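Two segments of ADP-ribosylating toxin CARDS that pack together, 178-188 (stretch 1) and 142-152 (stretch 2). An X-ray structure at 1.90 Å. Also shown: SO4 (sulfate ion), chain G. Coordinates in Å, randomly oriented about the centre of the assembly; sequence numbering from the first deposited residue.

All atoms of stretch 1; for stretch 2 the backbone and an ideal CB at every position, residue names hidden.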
ATOM      1  N   PRO A 178      17.045  -0.195  22.852  1.00 29.42           N
ATOM      2  CA  PRO A 178      17.140   1.191  22.395  1.00 28.53           C
ATOM      3  C   PRO A 178      17.662   1.272  20.970  1.00 24.47           C
ATOM      4  O   PRO A 178      18.254   0.331  20.446  1.00 26.34           O
ATOM      5  CB  PRO A 178      18.202   1.789  23.329  1.00 33.58           C
ATOM      6  CG  PRO A 178      18.926   0.581  23.964  1.00 40.37           C
ATOM      7  CD  PRO A 178      18.344  -0.672  23.349  1.00 36.00           C
ATOM      8  N   GLU A 179      17.447   2.421  20.353  1.00 28.54           N
ATOM      9  CA  GLU A 179      17.982   2.684  19.035  1.00 26.27           C
ATOM     10  C   GLU A 179      19.494   2.759  19.128  1.00 26.82           C
ATOM     11  O   GLU A 179      20.033   3.311  20.086  1.00 30.86           O
ATOM     12  CB  GLU A 179      17.428   4.012  18.554  1.00 29.71           C
ATOM     13  CG  GLU A 179      17.792   4.382  17.148  1.00 29.97           C
ATOM     14  CD  GLU A 179      17.320   5.779  16.823  1.00 35.98           C
ATOM     15  OE1 GLU A 179      16.327   6.229  17.435  1.00 37.85           O
ATOM     16  OE2 GLU A 179      17.944   6.428  15.966  1.00 40.77           O
ATOM     17  N   MET A 180      20.183   2.190  18.149  1.00 21.58           N
ATOM     18  CA  MET A 180      21.631   2.294  18.086  1.00 21.38           C
ATOM     19  C   MET A 180      22.028   3.245  16.951  1.00 24.55           C
ATOM     20  O   MET A 180      21.630   3.045  15.803  1.00 21.36           O
ATOM     21  CB  MET A 180      22.234   0.912  17.850  1.00 21.72           C
ATOM     22  CG  MET A 180      21.929  -0.087  18.964  1.00 32.07           C
ATOM     23  SD  MET A 180      22.355  -1.777  18.513  1.00 36.52           S
ATOM     24  CE  MET A 180      20.820  -2.313  17.755  1.00 24.54           C
ATOM     25  N   HIS A 181      22.799   4.283  17.263  1.00 19.97           N
ATOM     26  CA  HIS A 181      23.210   5.243  16.238  1.00 19.84           C
ATOM     27  C   HIS A 181      24.543   4.889  15.587  1.00 19.35           C
ATOM     28  O   HIS A 181      25.495   4.509  16.266  1.00 18.77           O
ATOM     29  CB  HIS A 181      23.272   6.670  16.797  1.00 26.40           C
ATOM     30  CG  HIS A 181      23.715   7.686  15.783  1.00 29.02           C
ATOM     31  ND1 HIS A 181      22.892   8.130  14.767  1.00 27.14           N
ATOM     32  CD2 HIS A 181      24.901   8.323  15.613  1.00 27.61           C
ATOM     33  CE1 HIS A 181      23.547   9.010  14.025  1.00 25.41           C
ATOM     34  NE2 HIS A 181      24.767   9.146  14.516  1.00 27.42           N
ATOM     35  N   ASN A 182      24.613   5.031  14.265  1.00 15.77           N
ATOM     36  CA  ASN A 182      25.826   4.753  13.521  1.00 16.33           C
ATOM     37  C   ASN A 182      26.787   5.943  13.559  1.00 18.90           C
ATOM     38  O   ASN A 182      26.480   7.015  13.017  1.00 15.57           O
ATOM     39  CB  ASN A 182      25.474   4.444  12.071  1.00 17.36           C
ATOM     40  CG  ASN A 182      26.687   4.148  11.234  1.00 17.45           C
ATOM     41  OD1 ASN A 182      27.796   4.014  11.750  1.00 20.61           O
ATOM     42  ND2 ASN A 182      26.487   4.030   9.923  1.00 14.31           N
ATOM     43  N   PRO A 183      27.958   5.770  14.196  1.00 20.88           N
ATOM     44  CA  PRO A 183      28.867   6.924  14.284  1.00 19.40           C
ATOM     45  C   PRO A 183      29.408   7.345  12.910  1.00 19.17           C
ATOM     46  O   PRO A 183      29.879   8.470  12.767  1.00 22.89           O
ATOM     47  CB  PRO A 183      30.008   6.408  15.173  1.00 27.03           C
ATOM     48  CG  PRO A 183      29.944   4.903  15.043  1.00 26.95           C
ATOM     49  CD  PRO A 183      28.488   4.580  14.889  1.00 19.39           C
ATOM     50  N   HIS A 184      29.355   6.450  11.925  1.00 20.57           N
ATOM     51  CA  HIS A 184      29.788   6.769  10.569  1.00 19.09           C
ATOM     52  C   HIS A 184      28.693   7.412   9.716  1.00 19.09           C
ATOM     53  O   HIS A 184      28.918   7.721   8.545  1.00 18.63           O
ATOM     54  CB  HIS A 184      30.294   5.513   9.859  1.00 20.28           C
ATOM     55  CG  HIS A 184      31.419   4.825  10.571  1.00 30.97           C
ATOM     56  ND1 HIS A 184      32.664   5.399  10.727  1.00 31.06           N
ATOM     57  CD2 HIS A 184      31.491   3.604  11.158  1.00 27.51           C
ATOM     58  CE1 HIS A 184      33.451   4.566  11.386  1.00 37.73           C
ATOM     59  NE2 HIS A 184      32.765   3.469  11.658  1.00 36.19           N
ATOM     60  N   TYR A 185      27.504   7.587  10.277  1.00 18.32           N
ATOM     61  CA  TYR A 185      26.419   8.209   9.520  1.00 14.70           C
ATOM     62  C   TYR A 185      26.768   9.650   9.163  1.00 18.32           C
ATOM     63  O   TYR A 185      27.309  10.391   9.982  1.00 17.25           O
ATOM     64  CB  TYR A 185      25.098   8.191  10.306  1.00 14.87           C
ATOM     65  CG  TYR A 185      23.990   8.968   9.617  1.00 16.54           C
ATOM     66  CD1 TYR A 185      23.374   8.468   8.468  1.00 12.99           C
ATOM     67  CD2 TYR A 185      23.555  10.198  10.113  1.00 18.15           C
ATOM     68  CE1 TYR A 185      22.365   9.173   7.835  1.00 11.51           C
ATOM     69  CE2 TYR A 185      22.543  10.916   9.483  1.00 16.14           C
ATOM     70  CZ  TYR A 185      21.953  10.388   8.335  1.00 16.30           C
ATOM     71  OH  TYR A 185      20.954  11.080   7.689  1.00 13.51           O
ATOM     72  N   GLN A 186      26.455  10.048   7.939  1.00 13.51           N
ATOM     73  CA  GLN A 186      26.596  11.442   7.541  1.00 15.08           C
ATOM     74  C   GLN A 186      25.232  12.051   7.241  1.00 18.12           C
ATOM     75  O   GLN A 186      24.471  11.496   6.443  1.00 12.32           O
ATOM     76  CB  GLN A 186      27.515  11.538   6.311  1.00 16.41           C
ATOM     77  CG  GLN A 186      28.926  11.004   6.572  1.00 17.03           C
ATOM     78  CD  GLN A 186      29.804  11.032   5.334  1.00 27.38           C
ATOM     79  OE1 GLN A 186      29.576  11.825   4.423  1.00 25.78           O
ATOM     80  NE2 GLN A 186      30.814  10.161   5.293  1.00 25.01           N
ATOM     81  N   GLU A 187      24.910  13.182   7.876  1.00 15.15           N
ATOM     82  CA  GLU A 187      23.636  13.857   7.602  1.00 14.99           C
ATOM     83  C   GLU A 187      23.810  14.750   6.383  1.00 19.65           C
ATOM     84  O   GLU A 187      24.368  15.846   6.477  1.00 19.06           O
ATOM     85  CB  GLU A 187      23.162  14.695   8.798  1.00 16.65           C
ATOM     86  CG  GLU A 187      21.810  15.379   8.565  1.00 15.18           C
ATOM     87  CD  GLU A 187      20.793  14.418   7.957  1.00 19.15           C
ATOM     88  OE1 GLU A 187      20.330  13.505   8.683  1.00 17.77           O
ATOM     89  OE2 GLU A 187      20.478  14.561   6.748  1.00 17.48           O
ATOM     90  N   LEU A 188      23.370  14.280   5.225  1.00 14.04           N
ATOM     91  CA  LEU A 188      23.604  15.045   4.006  1.00 16.92           C
ATOM     92  C   LEU A 188      22.368  15.756   3.451  1.00 17.34           C
ATOM     93  O   LEU A 188      22.444  16.377   2.401  1.00 16.17           O
ATOM     94  CB  LEU A 188      24.226  14.152   2.939  1.00 16.02           C
ATOM     95  CG  LEU A 188      25.593  13.595   3.337  1.00 16.46           C
ATOM     96  CD1 LEU A 188      26.127  12.675   2.227  1.00 19.26           C
ATOM     97  CD2 LEU A 188      26.587  14.739   3.649  1.00 19.25           C
ATOM     98  N   UNK A 142      26.167   2.857   0.781  1.00 14.51           N
ATOM     99  CA  UNK A 142      27.321   3.211   1.604  1.00 17.92           C
ATOM    100  C   UNK A 142      26.993   3.225   3.094  1.00 16.46           C
ATOM    101  O   UNK A 142      25.868   3.529   3.484  1.00 11.24           O
ATOM    102  CB  UNK A 142      27.860   4.580   1.184  1.00 17.92           C
ATOM    103  N   UNK A 143      27.994   2.933   3.931  1.00 14.49           N
ATOM    104  CA  UNK A 143      27.801   2.991   5.380  1.00 13.79           C
ATOM    105  C   UNK A 143      27.282   4.359   5.825  1.00 14.24           C
ATOM    106  O   UNK A 143      26.485   4.465   6.765  1.00 14.50           O
ATOM    107  CB  UNK A 143      29.113   2.672   6.099  1.00 13.79           C
ATOM    108  N   UNK A 144      27.746   5.410   5.152  1.00 13.17           N
ATOM    109  CA  UNK A 144      27.359   6.776   5.493  1.00 14.13           C
ATOM    110  C   UNK A 144      25.856   7.079   5.387  1.00 13.83           C
ATOM    111  O   UNK A 144      25.390   8.042   5.998  1.00 13.67           O
ATOM    112  CB  UNK A 144      28.122   7.743   4.586  1.00 14.13           C
ATOM    113  N   UNK A 145      25.111   6.271   4.625  1.00 12.28           N
ATOM    114  CA  UNK A 145      23.653   6.428   4.534  1.00 11.89           C
ATOM    115  C   UNK A 145      22.909   5.838   5.744  1.00 12.77           C
ATOM    116  O   UNK A 145      21.748   6.166   5.975  1.00 12.00           O
ATOM    117  CB  UNK A 145      23.145   5.765   3.252  1.00 11.89           C
ATOM    118  N   UNK A 146      23.557   4.947   6.490  1.00 11.91           N
ATOM    119  CA  UNK A 146      22.843   4.172   7.510  1.00 12.96           C
ATOM    120  C   UNK A 146      22.874   4.917   8.841  1.00 14.51           C
ATOM    121  O   UNK A 146      23.942   5.099   9.442  1.00 13.58           O
ATOM    122  CB  UNK A 146      23.455   2.778   7.663  1.00 12.96           C
ATOM    123  N   UNK A 147      21.717   5.396   9.282  1.00 10.10           N
ATOM    124  CA  UNK A 147      21.693   6.246  10.465  1.00 13.92           C
ATOM    125  C   UNK A 147      21.573   5.463  11.762  1.00 16.87           C
ATOM    126  O   UNK A 147      22.264   5.773  12.733  1.00 14.97           O
ATOM    127  CB  UNK A 147      20.535   7.240  10.363  1.00 13.92           C
ATOM    128  N   UNK A 148      20.686   4.467  11.781  1.00 13.70           N
ATOM    129  CA  UNK A 148      20.318   3.803  13.040  1.00 16.17           C
ATOM    130  C   UNK A 148      20.014   2.329  12.832  1.00 15.26           C
ATOM    131  O   UNK A 148      19.778   1.884  11.707  1.00 14.37           O
ATOM    132  CB  UNK A 148      19.107   4.493  13.671  1.00 16.17           C
ATOM    133  N   UNK A 149      19.991   1.578  13.930  1.00 16.42           N
ATOM    134  CA  UNK A 149      19.532   0.192  13.912  1.00 16.17           C
ATOM    135  C   UNK A 149      18.787  -0.131  15.204  1.00 18.48           C
ATOM    136  O   UNK A 149      19.066   0.472  16.240  1.00 15.30           O
ATOM    137  CB  UNK A 149      20.710  -0.765  13.720  1.00 16.17           C
ATOM    138  N   UNK A 150      17.823  -1.058  15.120  1.00 14.60           N
ATOM    139  CA  UNK A 150      17.137  -1.611  16.291  1.00 18.53           C
ATOM    140  C   UNK A 150      17.164  -3.124  16.195  1.00 17.99           C
ATOM    141  O   UNK A 150      16.989  -3.683  15.114  1.00 14.57           O
ATOM    142  CB  UNK A 150      15.699  -1.098  16.392  1.00 18.53           C
ATOM    143  N   UNK A 151      17.362  -3.796  17.324  1.00 15.85           N
ATOM    144  CA  UNK A 151      17.200  -5.243  17.373  1.00 16.33           C
ATOM    145  C   UNK A 151      15.719  -5.567  17.209  1.00 17.11           C
ATOM    146  O   UNK A 151      14.876  -4.960  17.865  1.00 17.30           O
ATOM    147  CB  UNK A 151      17.749  -5.820  18.679  1.00 16.33           C
ATOM    148  N   UNK A 152      15.386  -6.494  16.320  1.00 17.00           N
ATOM    149  CA  UNK A 152      13.984  -6.894  16.192  1.00 16.59           C
ATOM    150  C   UNK A 152      13.889  -8.385  16.409  1.00 16.17           C
ATOM    151  O   UNK A 152      14.840  -9.116  16.153  1.00 17.36           O
ATOM    152  CB  UNK A 152      13.410  -6.506  14.828  1.00 16.59           C
TER
HETATM  153  S   SO4 G 601      14.466  13.352  11.113  0.96 17.37           S
HETATM  154  O1  SO4 G 601      15.892  13.656  11.212  0.96 15.69           O
HETATM  155  O2  SO4 G 601      13.654  14.397  11.762  0.96 15.75           O
HETATM  156  O3  SO4 G 601      14.101  13.293   9.702  0.96 20.84           O
HETATM  157  O4  SO4 G 601      14.199  12.061  11.777  0.96 19.20           O

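At position 142 nothing of stretch 1 comes within 5.5 Å of the ideal CB, so the contact leaves the choice open; the residue is alanine, Ala142. Position 143 opens a 3-10 segment, and its CB lies 4.8 Å from Asn182 ND2. Many small or medium residues would serve, and Ala143 is found.

Position 144 is more confined. Its ideal CB is 3.7 Å from Gln186 NE2 and 4.0 Å from His184 O, which favours a small side chain, though a polar one could also answer these groups. Ala144 fits closely, and its backbone does the bonding: Gln186 N donates to Ala144 O at 3.0 Å, almost linearly. At 145 CB points away from stretch 1, which sets no demand; the residue is Asn145.

Position 146 begins the strand, with CB sideways and 4.0 Å from Asn182 ND2. That amide is already engaged by the backbone, donating to the carbonyl O of 146 at 2.8 Å, so an apolar side chain suits as well as a polar one. Val146, branched at CB, is compatible with the extended backbone.

At 147 the ideal CB sits 3.6 Å from Tyr185 CD1, and Glu187 carries a negative charge farther along. A long side chain with an aliphatic stem would suit, lysine or arginine especially. Arg147 lays its CB over the Tyr185 ring face, 3.7 Å from the centroid. Its NH1 stays 4.5 Å from Glu187 OE1, too far for a salt bridge, but water 1 joins them, accepting from NH1 and donating to OE1. NH1 and NH2 also bind the sulfate, through O1 and O4.

Position 148 pairs with His181, their side chains on the same face of the sheet. Its CB is only 3.2 Å from Glu179 OE2, so a small residue is expected, preferably a polar one beside the carboxylate. Ser148 places OG 2.7 Å from Glu179 OE2; water 2 donates to OG and also hydrogen-bonds His181 ND1.

Position 149 pairs with Met180 through two backbone hydrogen bonds, and CB faces Met180 CE at 4.3 Å. Apolar residues suit; Ala149 makes this modest contact.

At 150 CB points sideways, 5.1 Å from Glu179 CA, leaving room for a large side chain to turn back. Trp150 does so, bringing NE1 within 3.4 Å of Glu179 CB.

Position 151 has CB 4.8 Å from Met180 CE, which suits an apolar residue such as Leu151; water 3 links its N to Pro178 O. Position 152 is out of reach, and Val152 simply continues the strand.

Stretch 2, residues 142-152: AAANVRSAWLV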
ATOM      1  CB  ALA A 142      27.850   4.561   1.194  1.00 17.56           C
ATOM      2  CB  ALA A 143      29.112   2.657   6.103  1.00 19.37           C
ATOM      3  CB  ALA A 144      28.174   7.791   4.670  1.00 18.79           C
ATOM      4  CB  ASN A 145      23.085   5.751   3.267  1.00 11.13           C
ATOM      5  CG  ASN A 145      23.421   6.501   1.988  1.00 15.44           C
ATOM      6  OD1 ASN A 145      24.702   6.532   1.630  1.00 12.99           O
ATOM      7  ND2 ASN A 145      22.524   7.030   1.312  1.00 14.61           N
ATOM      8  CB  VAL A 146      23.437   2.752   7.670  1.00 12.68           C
ATOM      9  CG1 VAL A 146      22.618   1.929   8.673  1.00 12.35           C
ATOM     10  CG2 VAL A 146      23.480   2.033   6.322  1.00 11.94           C
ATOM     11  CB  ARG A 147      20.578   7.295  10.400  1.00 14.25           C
ATOM     12  CG  ARG A 147      20.585   8.251  11.619  1.00 15.74           C
ATOM     13  CD  ARG A 147      19.727   9.503  11.405  1.00 15.66           C
ATOM     14  NE  ARG A 147      18.305   9.239  11.656  1.00 14.47           N
ATOM     15  CZ  ARG A 147      17.395  10.192  11.807  1.00 16.45           C
ATOM     16  NH1 ARG A 147      17.755  11.476  11.734  1.00 17.65           N
ATOM     17  NH2 ARG A 147      16.132   9.873  12.037  1.00 15.39           N
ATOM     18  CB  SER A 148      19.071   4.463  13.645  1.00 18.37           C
ATOM     19  OG  SER A 148      19.201   5.875  13.684  1.00 28.31           O
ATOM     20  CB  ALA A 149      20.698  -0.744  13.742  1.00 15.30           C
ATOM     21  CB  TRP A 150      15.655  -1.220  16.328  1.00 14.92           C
ATOM     22  CG  TRP A 150      15.373   0.216  16.457  1.00 18.46           C
ATOM     23  CD1 TRP A 150      15.040   0.887  17.596  1.00 21.93           C
ATOM     24  CD2 TRP A 150      15.385   1.184  15.408  1.00 21.39           C
ATOM     25  NE1 TRP A 150      14.839   2.217  17.320  1.00 22.22           N
ATOM     26  CE2 TRP A 150      15.045   2.424  15.980  1.00 21.87           C
ATOM     27  CE3 TRP A 150      15.637   1.118  14.032  1.00 19.86           C
ATOM     28  CZ2 TRP A 150      14.958   3.594  15.230  1.00 24.91           C
ATOM     29  CZ3 TRP A 150      15.556   2.279  13.290  1.00 21.57           C
ATOM     30  CH2 TRP A 150      15.219   3.500  13.891  1.00 22.72           C
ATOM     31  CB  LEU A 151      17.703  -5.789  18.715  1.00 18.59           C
ATOM     32  CG  LEU A 151      17.441  -7.274  18.951  1.00 25.62           C
ATOM     33  CD1 LEU A 151      18.196  -8.138  17.945  1.00 23.49           C
ATOM     34  CD2 LEU A 151      17.809  -7.657  20.382  1.00 30.45           C
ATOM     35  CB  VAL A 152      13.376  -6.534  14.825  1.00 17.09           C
ATOM     36  CG1 VAL A 152      13.512  -5.039  14.567  1.00 17.07           C
ATOM     37  CG2 VAL A 152      14.045  -7.326  13.718  1.00 18.35           C
TER
HETATM   38  O   HOH W   1      20.259  13.111  11.400  1.00 14.70           O
HETATM   39  O   HOH W   2      20.332   7.562  15.390  1.00 31.72           O
HETATM   40  O   HOH W   3      17.479  -2.119  19.729  1.00 23.50           O
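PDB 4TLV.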